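Local coordinates for oligopeptide ABC transporter, periplasmic oligopeptide-binding protein, putative (Thermotoga maritima MSB8, PDB 5IPW) that probably binds oligopeptides in the periplasm and hands them to a membrane ABC transporter for uptake, at residues R475-Y479 against A489-N493; P241-I245 against P272-V277; R109-L115 against Y165-F171. One frame throughout, in Å; residues are numbered along the deposited sequence.

Interaction 1: residues R475-Y479 against A489-N493; sequences RSLFY and AMVWN
Arg475, at the start of helix 475-484, reaches over to the six-membered ring of Trp492 on strand 489-494. Its chain leaves with CG anti to the backbone N (chi1 -161°) and then bends at chi2, which brings the guanidinium against the indole: Trp492 CH2 sits over the centre of the guanidinium face, 4.0 Å from Arg475 CZ. The two planes are 51° apart, so the groups are not stacked in parallel. One turn on, Phe478 directs its CB toward the strand, and its CG, anti to the backbone N (chi1 -179°), carries the ring on to it. The sulfur of Met490 lies over one face of this ring, with Met490 SD 4.0 Å from the centroid of the Phe478 ring, a Met-aromatic contact. Beyond the sulfur, Met490 CE comes to 3.6 Å from Phe478 O. At the ring's edge, near its plane, Phe478 CZ meets the backbone oxygen Val491 O at 3.5 Å. Phe478 and Trp492 are nearly parallel but slid apart, touching mainly at Phe478 CE2 and Trp492 CE3, 3.9 Å away. Tyr479 completes the aromatic cluster in an offset edge-to-face arrangement, turning its edge toward the indole face, with centroids 5.8 Å apart and Tyr479 CZ 3.9 Å from Trp492 CH2. Phe517 joins from a loop, edge-to-face with Trp492 and against Met490 and Tyr479, while Phe478 also rests on Thr444 of the neighbouring strand 440-445. The helix is thus laid against its sheet without any hydrogen bond between these two segments. Its grip comes from sulfur, ring and apolar contacts, grading from the buried Phe478-Met490 pair out to the exposed Arg475, whose charge can remain near solvent while its flat group lies against the tryptophan.

Interaction 2: residues P241-I245 against P272-V277; sequences PWKPI and PYIDYV
Trp242 sets its CG anti to the carbonyl carbon (chi1 -55°) and stands its indole nearly square to the CA-CB-CG plane (chi2 -87°), which slots the ring between Pro272 and Val277. Pro272 CG packs on one face, 3.8 Å from the centroid of the five-membered ring, and Val277 CG1 on the opposite face at the same 3.8 Å and almost directly above the centroid; both are CH-pi contacts. Around the edge, Trp242 NE1 donates to Ile274 O at 2.9 Å, nearly straight (162°), with the oxygen close to the indole plane although the donor stands above the carbonyl plane. Pro241 CB adds an apolar touch on Pro272 CD at 3.9 Å, and at the other end Ile245 CD1 meets the ring edge of Tyr276 at CE1, 4.0 Å away. Tyr276 OH is bonded to Glu256 and Asp275 is paired with Arg257, both on strand 252-257, between strands 242-244 and 276-281. A leucine in place of Trp242 would probably leave Ile274 O without its donor and open a gap between Pro272 and Val277. The single polar atom of a buried ring is satisfied by backbone, and its flat faces are clasped by aliphatic groups.

Interaction 3: residues R109-L115 against Y165-F171; sequences RVYIFHL and YTVKFEF
Antiparallel strands 110-115 and 166-171 are the central strand and one of its neighbours in a five-stranded antiparallel sheet, joined by six backbone hydrogen bonds. The series starts with Phe171 N to Arg109 O at 2.8 Å and ends with Leu115 N to Tyr165 O at 2.8 Å; between them Tyr111 pairs with Phe169, and Phe113 with Val167, each through two reciprocal N-H to O bonds. At the start of the first strand, a classic beta bulge sets Arg109 and Val110 together opposite Leu105 of strand 94-105.

The side chains sort by face. On one, Phe113 and Phe169 meet with planes nearly perpendicular yet obliquely set, Phe113 CD2 lying 3.7 Å from Phe169 CE1. In both, CG anti to the carbonyl carbon (chi1 -71° and -67°) brings the rings together here, and Val167 CG1 comes up beside Phe113 CB at 3.7 Å. Tyr111 CD1 touches the edge of the Phe171 ring at CE2, 3.9 Å away, while its hydroxyl bonds to Tyr175 O. Helix 129-140 covers part of this face, with Ile132 against Val167 and Phe169, and loop residues such as Phe178 cover more of it.

The other face is mixed. Ile112 CG2 meets Thr166 CG2 at 3.6 Å, and Ile112 CD1 lies 4.0 Å from Lys168 CG, so the lysine packs by its aliphatic stem. His114 stands alongside Thr166 and bonds to Glu103, and Thr166 OG1 bonds to Asp163. The backbone bonds fix the register; one face is an aromatic and aliphatic layer, the other carries polar groups tethered to neighbouring strands.

In the fold
Interactions 2 and 3 lie on the same end of the molecule, centres about 30 Å apart, whereas interaction 1 sits across the chain's centre, its centre about 44 Å from that of interaction 2 and about 43 Å from that of interaction 3, consistent with the separate lobes of periplasmic binding proteins. No two contacts share a sheet. Interaction 3 joins direct neighbours and rests on backbone hydrogen bonds; interaction 2 bridges strands separated by a third, so side chains do the work, with one indole bond. Interaction 1 lays a helix on a sheet mainly by aromatic and sulfur contacts. Interaction 2 is buried; 1 and 3 are partly buried, and only 1 includes an exposed residue, Arg475.

Interaction 1: residues R475-Y479 against A489-N493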
loop_
_atom_site.group_PDB
_atom_site.type_symbol
_atom_site.label_atom_id
_atom_site.label_comp_id
_atom_site.label_asym_id
_atom_site.label_seq_id
_atom_site.Cartn_x
_atom_site.Cartn_y
_atom_site.Cartn_z
ATOM N N ARG A 475 -10.038 -21.924 -8.119
ATOM C CA ARG A 475 -10.206 -20.770 -7.213
ATOM C C ARG A 475 -11.446 -20.810 -6.304
ATOM O O ARG A 475 -11.331 -20.706 -5.086
ATOM C CB ARG A 475 -10.246 -19.474 -8.037
ATOM C CG ARG A 475 -9.974 -18.193 -7.257
ATOM C CD ARG A 475 -8.485 -17.984 -7.038
ATOM N NE ARG A 475 -8.128 -16.568 -6.955
ATOM C CZ ARG A 475 -6.879 -16.100 -6.907
ATOM N NH1 ARG A 475 -5.834 -16.930 -6.929
ATOM N NH2 ARG A 475 -6.668 -14.789 -6.835
ATOM N N SER A 476 -12.629 -20.936 -6.899
ATOM C CA SER A 476 -13.874 -20.856 -6.137
ATOM C C SER A 476 -14.124 -22.083 -5.258
ATOM O O SER A 476 -14.757 -21.962 -4.212
ATOM C CB SER A 476 -15.078 -20.614 -7.057
ATOM O OG SER A 476 -15.563 -21.827 -7.605
ATOM N N LEU A 477 -13.647 -23.252 -5.683
ATOM C CA LEU A 477 -13.775 -24.458 -4.868
ATOM C C LEU A 477 -12.850 -24.365 -3.660
ATOM O O LEU A 477 -13.227 -24.730 -2.549
ATOM C CB LEU A 477 -13.457 -25.722 -5.680
ATOM C CG LEU A 477 -13.672 -27.062 -4.950
ATOM C CD1 LEU A 477 -15.144 -27.308 -4.655
ATOM C CD2 LEU A 477 -13.108 -28.220 -5.755
ATOM N N PHE A 478 -11.635 -23.886 -3.908
ATOM C CA PHE A 478 -10.658 -23.565 -2.867
ATOM C C PHE A 478 -11.289 -22.710 -1.770
ATOM O O PHE A 478 -11.119 -22.991 -0.587
ATOM C CB PHE A 478 -9.482 -22.825 -3.523
ATOM C CG PHE A 478 -8.367 -22.448 -2.586
ATOM C CD1 PHE A 478 -7.334 -23.337 -2.315
ATOM C CD2 PHE A 478 -8.313 -21.183 -2.025
ATOM C CE1 PHE A 478 -6.292 -22.985 -1.471
ATOM C CE2 PHE A 478 -7.275 -20.825 -1.183
ATOM C CZ PHE A 478 -6.264 -21.726 -0.903
ATOM N N TYR A 479 -12.027 -21.675 -2.170
ATOM C CA TYR A 479 -12.640 -20.745 -1.223
ATOM C C TYR A 479 -13.841 -21.343 -0.502
ATOM O O TYR A 479 -14.084 -21.023 0.666
ATOM C CB TYR A 479 -13.057 -19.440 -1.917
ATOM C CG TYR A 479 -11.948 -18.420 -2.041
ATOM C CD1 TYR A 479 -11.331 -17.888 -0.907
ATOM C CD2 TYR A 479 -11.529 -17.964 -3.289
ATOM C CE1 TYR A 479 -10.315 -16.953 -1.014
ATOM C CE2 TYR A 479 -10.517 -17.025 -3.407
ATOM C CZ TYR A 479 -9.912 -16.528 -2.269
ATOM O OH TYR A 479 -8.910 -15.594 -2.392
ATOM N N ALA A 489 -4.781 -28.180 5.520
ATOM C CA ALA A 489 -3.902 -27.022 5.419
ATOM C C ALA A 489 -4.129 -26.232 4.124
ATOM O O ALA A 489 -4.333 -26.813 3.051
ATOM C CB ALA A 489 -2.457 -27.464 5.523
ATOM N N MET A 490 -4.079 -24.904 4.255
ATOM C CA MET A 490 -4.283 -23.959 3.155
ATOM C C MET A 490 -3.035 -23.108 2.944
ATOM O O MET A 490 -2.510 -22.518 3.904
ATOM C CB MET A 490 -5.431 -23.002 3.500
ATOM C CG MET A 490 -6.816 -23.621 3.529
ATOM S SD MET A 490 -7.443 -23.908 1.871
ATOM C CE MET A 490 -9.159 -24.251 2.205
ATOM N N VAL A 491 -2.569 -23.016 1.699
ATOM C CA VAL A 491 -1.486 -22.083 1.380
ATOM C C VAL A 491 -2.026 -20.838 0.671
ATOM O O VAL A 491 -2.970 -20.900 -0.132
ATOM C CB VAL A 491 -0.312 -22.720 0.568
ATOM C CG1 VAL A 491 -0.110 -24.186 0.934
ATOM C CG2 VAL A 491 -0.495 -22.555 -0.933
ATOM N N TRP A 492 -1.405 -19.709 0.986
ATOM C CA TRP A 492 -1.711 -18.433 0.355
ATOM C C TRP A 492 -0.471 -17.564 0.476
ATOM O O TRP A 492 0.383 -17.820 1.333
ATOM C CB TRP A 492 -2.880 -17.761 1.075
ATOM C CG TRP A 492 -3.537 -16.637 0.323
ATOM C CD1 TRP A 492 -3.463 -15.298 0.602
ATOM C CD2 TRP A 492 -4.398 -16.760 -0.810
ATOM N NE1 TRP A 492 -4.220 -14.586 -0.294
ATOM C CE2 TRP A 492 -4.805 -15.459 -1.171
ATOM C CE3 TRP A 492 -4.866 -17.844 -1.556
ATOM C CZ2 TRP A 492 -5.648 -15.218 -2.246
ATOM C CZ3 TRP A 492 -5.704 -17.600 -2.621
ATOM C CH2 TRP A 492 -6.083 -16.299 -2.960
ATOM N N ASN A 493 -0.367 -16.544 -0.371
ATOM C CA ASN A 493 0.712 -15.571 -0.234
ATOM C C ASN A 493 0.483 -14.745 1.015
ATOM O O ASN A 493 -0.490 -14.952 1.735
ATOM C CB ASN A 493 0.806 -14.669 -1.463
ATOM C CG ASN A 493 -0.426 -13.799 -1.651
ATOM O OD1 ASN A 493 -0.801 -13.021 -0.768
ATOM N ND2 ASN A 493 -1.063 -13.928 -2.806
#

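Interaction 2: residues P241-I245 against P272-V277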
loop_
_atom_site.group_PDB
_atom_site.type_symbol
_atom_site.label_atom_id
_atom_site.label_comp_id
_atom_site.label_asym_id
_atom_site.label_seq_id
_atom_site.Cartn_x
_atom_site.Cartn_y
_atom_site.Cartn_z
ATOM N N PRO A 241 1.520 18.296 -8.941
ATOM C CA PRO A 241 2.714 18.861 -9.581
ATOM C C PRO A 241 2.648 18.900 -11.125
ATOM O O PRO A 241 3.336 19.708 -11.750
ATOM C CB PRO A 241 3.828 17.927 -9.119
ATOM C CG PRO A 241 3.137 16.646 -8.799
ATOM C CD PRO A 241 1.831 17.067 -8.199
ATOM N N TRP A 242 1.855 18.028 -11.736
ATOM C CA TRP A 242 1.594 18.148 -13.163
ATOM C C TRP A 242 0.104 17.999 -13.437
ATOM O O TRP A 242 -0.632 17.447 -12.614
ATOM C CB TRP A 242 2.368 17.108 -13.972
ATOM C CG TRP A 242 3.841 17.078 -13.774
ATOM C CD1 TRP A 242 4.759 17.824 -14.426
ATOM C CD2 TRP A 242 4.571 16.226 -12.890
ATOM N NE1 TRP A 242 6.027 17.507 -13.997
ATOM C CE2 TRP A 242 5.934 16.519 -13.056
ATOM C CE3 TRP A 242 4.202 15.235 -11.971
ATOM C CZ2 TRP A 242 6.934 15.867 -12.338
ATOM C CZ3 TRP A 242 5.199 14.582 -11.261
ATOM C CH2 TRP A 242 6.548 14.900 -11.455
ATOM N N LYS A 243 -0.311 18.501 -14.601
ATOM C CA LYS A 243 -1.713 18.510 -15.046
ATOM C C LYS A 243 -1.777 18.035 -16.510
ATOM O O LYS A 243 -0.864 18.312 -17.292
ATOM C CB LYS A 243 -2.297 19.925 -14.953
ATOM C CG LYS A 243 -1.609 20.913 -15.888
ATOM C CD LYS A 243 -2.111 22.345 -15.800
ATOM C CE LYS A 243 -1.267 23.235 -16.717
ATOM N NZ LYS A 243 -1.582 24.688 -16.616
ATOM N N PRO A 244 -2.856 17.330 -16.893
ATOM C CA PRO A 244 -2.960 16.892 -18.290
ATOM C C PRO A 244 -3.215 18.026 -19.277
ATOM O O PRO A 244 -4.088 18.847 -19.047
ATOM C CB PRO A 244 -4.151 15.933 -18.268
ATOM C CG PRO A 244 -4.932 16.311 -17.056
ATOM C CD PRO A 244 -3.915 16.748 -16.052
ATOM N N ILE A 245 -2.443 18.069 -20.359
ATOM C CA ILE A 245 -2.711 19.012 -21.447
ATOM C C ILE A 245 -3.121 18.342 -22.779
ATOM O O ILE A 245 -3.369 19.038 -23.760
ATOM C CB ILE A 245 -1.539 19.989 -21.670
ATOM C CG1 ILE A 245 -0.231 19.246 -21.946
ATOM C CG2 ILE A 245 -1.388 20.898 -20.463
ATOM C CD1 ILE A 245 0.859 20.140 -22.511
ATOM N N PRO A 272 7.526 20.921 -9.636
ATOM C CA PRO A 272 8.515 19.857 -9.879
ATOM C C PRO A 272 9.736 20.357 -10.618
ATOM O O PRO A 272 9.729 21.455 -11.128
ATOM C CB PRO A 272 7.751 18.851 -10.746
ATOM C CG PRO A 272 6.685 19.650 -11.405
ATOM C CD PRO A 272 6.295 20.715 -10.418
ATOM N N TYR A 273 10.786 19.556 -10.670
ATOM C CA TYR A 273 11.937 19.896 -11.488
ATOM C C TYR A 273 11.607 19.697 -12.965
ATOM O O TYR A 273 11.952 20.513 -13.814
ATOM C CB TYR A 273 13.097 18.990 -11.142
ATOM C CG TYR A 273 13.731 19.221 -9.786
ATOM C CD1 TYR A 273 14.301 20.439 -9.461
ATOM C CD2 TYR A 273 13.810 18.197 -8.858
ATOM C CE1 TYR A 273 14.914 20.636 -8.235
ATOM C CE2 TYR A 273 14.422 18.382 -7.642
ATOM C CZ TYR A 273 14.960 19.605 -7.334
ATOM O OH TYR A 273 15.582 19.766 -6.129
ATOM N N ILE A 274 10.907 18.605 -13.241
ATOM C CA ILE A 274 10.600 18.179 -14.597
ATOM C C ILE A 274 9.429 18.982 -15.182
ATOM O O ILE A 274 8.401 19.163 -14.529
ATOM C CB ILE A 274 10.314 16.663 -14.602
ATOM C CG1 ILE A 274 11.571 15.922 -14.129
ATOM C CG2 ILE A 274 9.893 16.194 -15.989
ATOM C CD1 ILE A 274 11.338 14.475 -13.783
ATOM N N ASP A 275 9.604 19.465 -16.411
ATOM C CA ASP A 275 8.618 20.329 -17.063
ATOM C C ASP A 275 7.411 19.543 -17.579
ATOM O O ASP A 275 6.258 19.971 -17.421
ATOM C CB ASP A 275 9.260 21.081 -18.231
ATOM C CG ASP A 275 10.155 22.233 -17.791
ATOM O OD1 ASP A 275 10.019 22.724 -16.646
ATOM O OD2 ASP A 275 10.986 22.680 -18.617
ATOM N N TYR A 276 7.684 18.411 -18.215
ATOM C CA TYR A 276 6.648 17.589 -18.821
ATOM C C TYR A 276 6.897 16.121 -18.559
ATOM O O TYR A 276 8.049 15.687 -18.490
ATOM C CB TYR A 276 6.630 17.789 -20.334
ATOM C CG TYR A 276 6.297 19.183 -20.770
ATOM C CD1 TYR A 276 4.981 19.572 -20.962
ATOM C CD2 TYR A 276 7.291 20.098 -21.015
ATOM C CE1 TYR A 276 4.668 20.854 -21.373
ATOM C CE2 TYR A 276 6.998 21.381 -21.429
ATOM C CZ TYR A 276 5.683 21.756 -21.601
ATOM O OH TYR A 276 5.391 23.043 -22.000
ATOM N N VAL A 277 5.821 15.358 -18.417
ATOM C CA VAL A 277 5.930 13.911 -18.390
ATOM C C VAL A 277 4.964 13.368 -19.430
ATOM O O VAL A 277 3.777 13.694 -19.416
ATOM C CB VAL A 277 5.730 13.295 -16.977
ATOM C CG1 VAL A 277 4.915 14.196 -16.077
ATOM C CG2 VAL A 277 5.119 11.900 -17.046
#

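Interaction 3: residues R109-L115 against Y165-F171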
loop_
_atom_site.group_PDB
_atom_site.type_symbol
_atom_site.label_atom_id
_atom_site.label_comp_id
_atom_site.label_asym_id
_atom_site.label_seq_id
_atom_site.Cartn_x
_atom_site.Cartn_y
_atom_site.Cartn_z
ATOM N N ARG A 109 -11.059 11.850 18.488
ATOM C CA ARG A 109 -12.424 12.107 18.063
ATOM C C ARG A 109 -12.390 13.194 16.994
ATOM O O ARG A 109 -13.070 13.087 15.972
ATOM C CB ARG A 109 -13.295 12.519 19.259
ATOM C CG ARG A 109 -14.784 12.650 18.955
ATOM C CD ARG A 109 -15.619 12.954 20.200
ATOM N NE ARG A 109 -16.002 11.746 20.948
ATOM C CZ ARG A 109 -15.330 11.213 21.973
ATOM N NH1 ARG A 109 -14.201 11.758 22.425
ATOM N NH2 ARG A 109 -15.794 10.112 22.557
ATOM N N VAL A 110 -11.585 14.230 17.229
ATOM C CA VAL A 110 -11.453 15.323 16.275
ATOM C C VAL A 110 -10.008 15.483 15.792
ATOM O O VAL A 110 -9.048 15.232 16.536
ATOM C CB VAL A 110 -11.998 16.675 16.822
ATOM C CG1 VAL A 110 -12.993 16.451 17.951
ATOM C CG2 VAL A 110 -10.885 17.597 17.291
ATOM N N TYR A 111 -9.881 15.910 14.537
ATOM C CA TYR A 111 -8.593 16.214 13.921
ATOM C C TYR A 111 -8.658 17.591 13.286
ATOM O O TYR A 111 -9.602 17.893 12.558
ATOM C CB TYR A 111 -8.257 15.180 12.851
ATOM C CG TYR A 111 -8.157 13.769 13.378
ATOM C CD1 TYR A 111 -9.276 12.946 13.431
ATOM C CD2 TYR A 111 -6.944 13.259 13.832
ATOM C CE1 TYR A 111 -9.190 11.651 13.914
ATOM C CE2 TYR A 111 -6.846 11.965 14.314
ATOM C CZ TYR A 111 -7.972 11.165 14.355
ATOM O OH TYR A 111 -7.880 9.878 14.830
ATOM N N ILE A 112 -7.667 18.424 13.586
ATOM C CA ILE A 112 -7.528 19.728 12.948
ATOM C C ILE A 112 -6.326 19.680 12.015
ATOM O O ILE A 112 -5.249 19.247 12.415
ATOM C CB ILE A 112 -7.324 20.863 13.980
ATOM C CG1 ILE A 112 -8.662 21.315 14.571
ATOM C CG2 ILE A 112 -6.669 22.082 13.338
ATOM C CD1 ILE A 112 -9.361 20.290 15.431
ATOM N N PHE A 113 -6.518 20.129 10.778
ATOM C CA PHE A 113 -5.417 20.287 9.829
ATOM C C PHE A 113 -5.226 21.762 9.517
ATOM O O PHE A 113 -6.184 22.464 9.184
ATOM C CB PHE A 113 -5.687 19.517 8.537
ATOM C CG PHE A 113 -5.612 18.031 8.692
ATOM C CD1 PHE A 113 -4.396 17.377 8.615
ATOM C CD2 PHE A 113 -6.759 17.284 8.914
ATOM C CE1 PHE A 113 -4.319 16.001 8.766
ATOM C CE2 PHE A 113 -6.693 15.911 9.059
ATOM C CZ PHE A 113 -5.469 15.266 8.987
ATOM N N HIS A 114 -3.978 22.215 9.625
ATOM C CA HIS A 114 -3.627 23.605 9.384
ATOM C C HIS A 114 -3.035 23.757 7.996
ATOM O O HIS A 114 -1.971 23.216 7.699
ATOM C CB HIS A 114 -2.632 24.086 10.434
ATOM C CG HIS A 114 -3.164 24.018 11.830
ATOM N ND1 HIS A 114 -3.858 25.057 12.412
ATOM C CD2 HIS A 114 -3.122 23.027 12.751
ATOM C CE1 HIS A 114 -4.210 24.712 13.637
ATOM N NE2 HIS A 114 -3.778 23.485 13.867
ATOM N N LEU A 115 -3.735 24.505 7.156
ATOM C CA LEU A 115 -3.375 24.649 5.759
ATOM C C LEU A 115 -2.409 25.802 5.564
ATOM O O LEU A 115 -2.121 26.550 6.500
ATOM C CB LEU A 115 -4.633 24.870 4.920
ATOM C CG LEU A 115 -5.745 23.835 5.102
ATOM C CD1 LEU A 115 -6.863 24.103 4.106
ATOM C CD2 LEU A 115 -5.219 22.419 4.945
ATOM N N TYR A 165 -8.096 28.511 6.354
ATOM C CA TYR A 165 -6.908 27.680 6.359
ATOM C C TYR A 165 -6.870 26.693 7.520
ATOM O O TYR A 165 -5.812 26.189 7.880
ATOM C CB TYR A 165 -5.681 28.593 6.322
ATOM C CG TYR A 165 -5.760 29.528 5.138
ATOM C CD1 TYR A 165 -5.685 29.028 3.837
ATOM C CD2 TYR A 165 -5.974 30.896 5.308
ATOM C CE1 TYR A 165 -5.790 29.864 2.737
ATOM C CE2 TYR A 165 -6.079 31.745 4.214
ATOM C CZ TYR A 165 -5.983 31.222 2.929
ATOM O OH TYR A 165 -6.080 32.044 1.829
ATOM N N THR A 166 -8.036 26.397 8.084
ATOM C CA THR A 166 -8.148 25.379 9.122
ATOM C C THR A 166 -9.392 24.553 8.862
ATOM O O THR A 166 -10.486 25.102 8.710
ATOM C CB THR A 166 -8.253 25.984 10.537
ATOM O OG1 THR A 166 -7.505 27.201 10.609
ATOM C CG2 THR A 166 -7.719 25.011 11.562
ATOM N N VAL A 167 -9.210 23.237 8.804
ATOM C CA VAL A 167 -10.301 22.300 8.582
ATOM C C VAL A 167 -10.340 21.339 9.761
ATOM O O VAL A 167 -9.296 20.891 10.249
ATOM C CB VAL A 167 -10.158 21.532 7.238
ATOM C CG1 VAL A 167 -8.820 20.815 7.131
ATOM C CG2 VAL A 167 -11.314 20.552 7.036
ATOM N N LYS A 168 -11.554 21.038 10.211
ATOM C CA LYS A 168 -11.778 20.206 11.379
ATOM C C LYS A 168 -12.607 19.000 10.982
ATOM O O LYS A 168 -13.685 19.146 10.417
ATOM C CB LYS A 168 -12.500 21.017 12.465
ATOM C CG LYS A 168 -12.998 20.211 13.662
ATOM C CD LYS A 168 -13.628 21.108 14.720
ATOM C CE LYS A 168 -14.259 20.296 15.846
ATOM N NZ LYS A 168 -14.468 21.106 17.076
ATOM N N PHE A 169 -12.086 17.814 11.271
ATOM C CA PHE A 169 -12.824 16.568 11.106
ATOM C C PHE A 169 -13.233 16.101 12.492
ATOM O O PHE A 169 -12.369 15.759 13.296
ATOM C CB PHE A 169 -11.940 15.492 10.464
ATOM C CG PHE A 169 -11.560 15.777 9.035
ATOM C CD1 PHE A 169 -10.512 16.635 8.737
ATOM C CD2 PHE A 169 -12.231 15.161 7.986
ATOM C CE1 PHE A 169 -10.156 16.890 7.425
ATOM C CE2 PHE A 169 -11.877 15.414 6.671
ATOM C CZ PHE A 169 -10.839 16.279 6.390
ATOM N N GLU A 170 -14.533 16.111 12.780
ATOM C CA GLU A 170 -15.050 15.601 14.053
ATOM C C GLU A 170 -15.811 14.312 13.807
ATOM O O GLU A 170 -16.838 14.308 13.126
ATOM C CB GLU A 170 -15.966 16.621 14.736
ATOM C CG GLU A 170 -16.568 16.131 16.052
ATOM C CD GLU A 170 -17.108 17.255 16.922
ATOM O OE1 GLU A 170 -17.005 17.148 18.165
ATOM O OE2 GLU A 170 -17.626 18.250 16.366
ATOM N N PHE A 171 -15.301 13.220 14.364
ATOM C CA PHE A 171 -15.959 11.924 14.256
ATOM C C PHE A 171 -16.864 11.674 15.465
ATOM O O PHE A 171 -16.658 12.248 16.533
ATOM C CB PHE A 171 -14.915 10.811 14.152
ATOM C CG PHE A 171 -14.175 10.793 12.848
ATOM C CD1 PHE A 171 -14.715 10.154 11.747
ATOM C CD2 PHE A 171 -12.935 11.406 12.723
ATOM C CE1 PHE A 171 -14.038 10.130 10.539
ATOM C CE2 PHE A 171 -12.250 11.383 11.519
ATOM C CZ PHE A 171 -12.804 10.744 10.425
#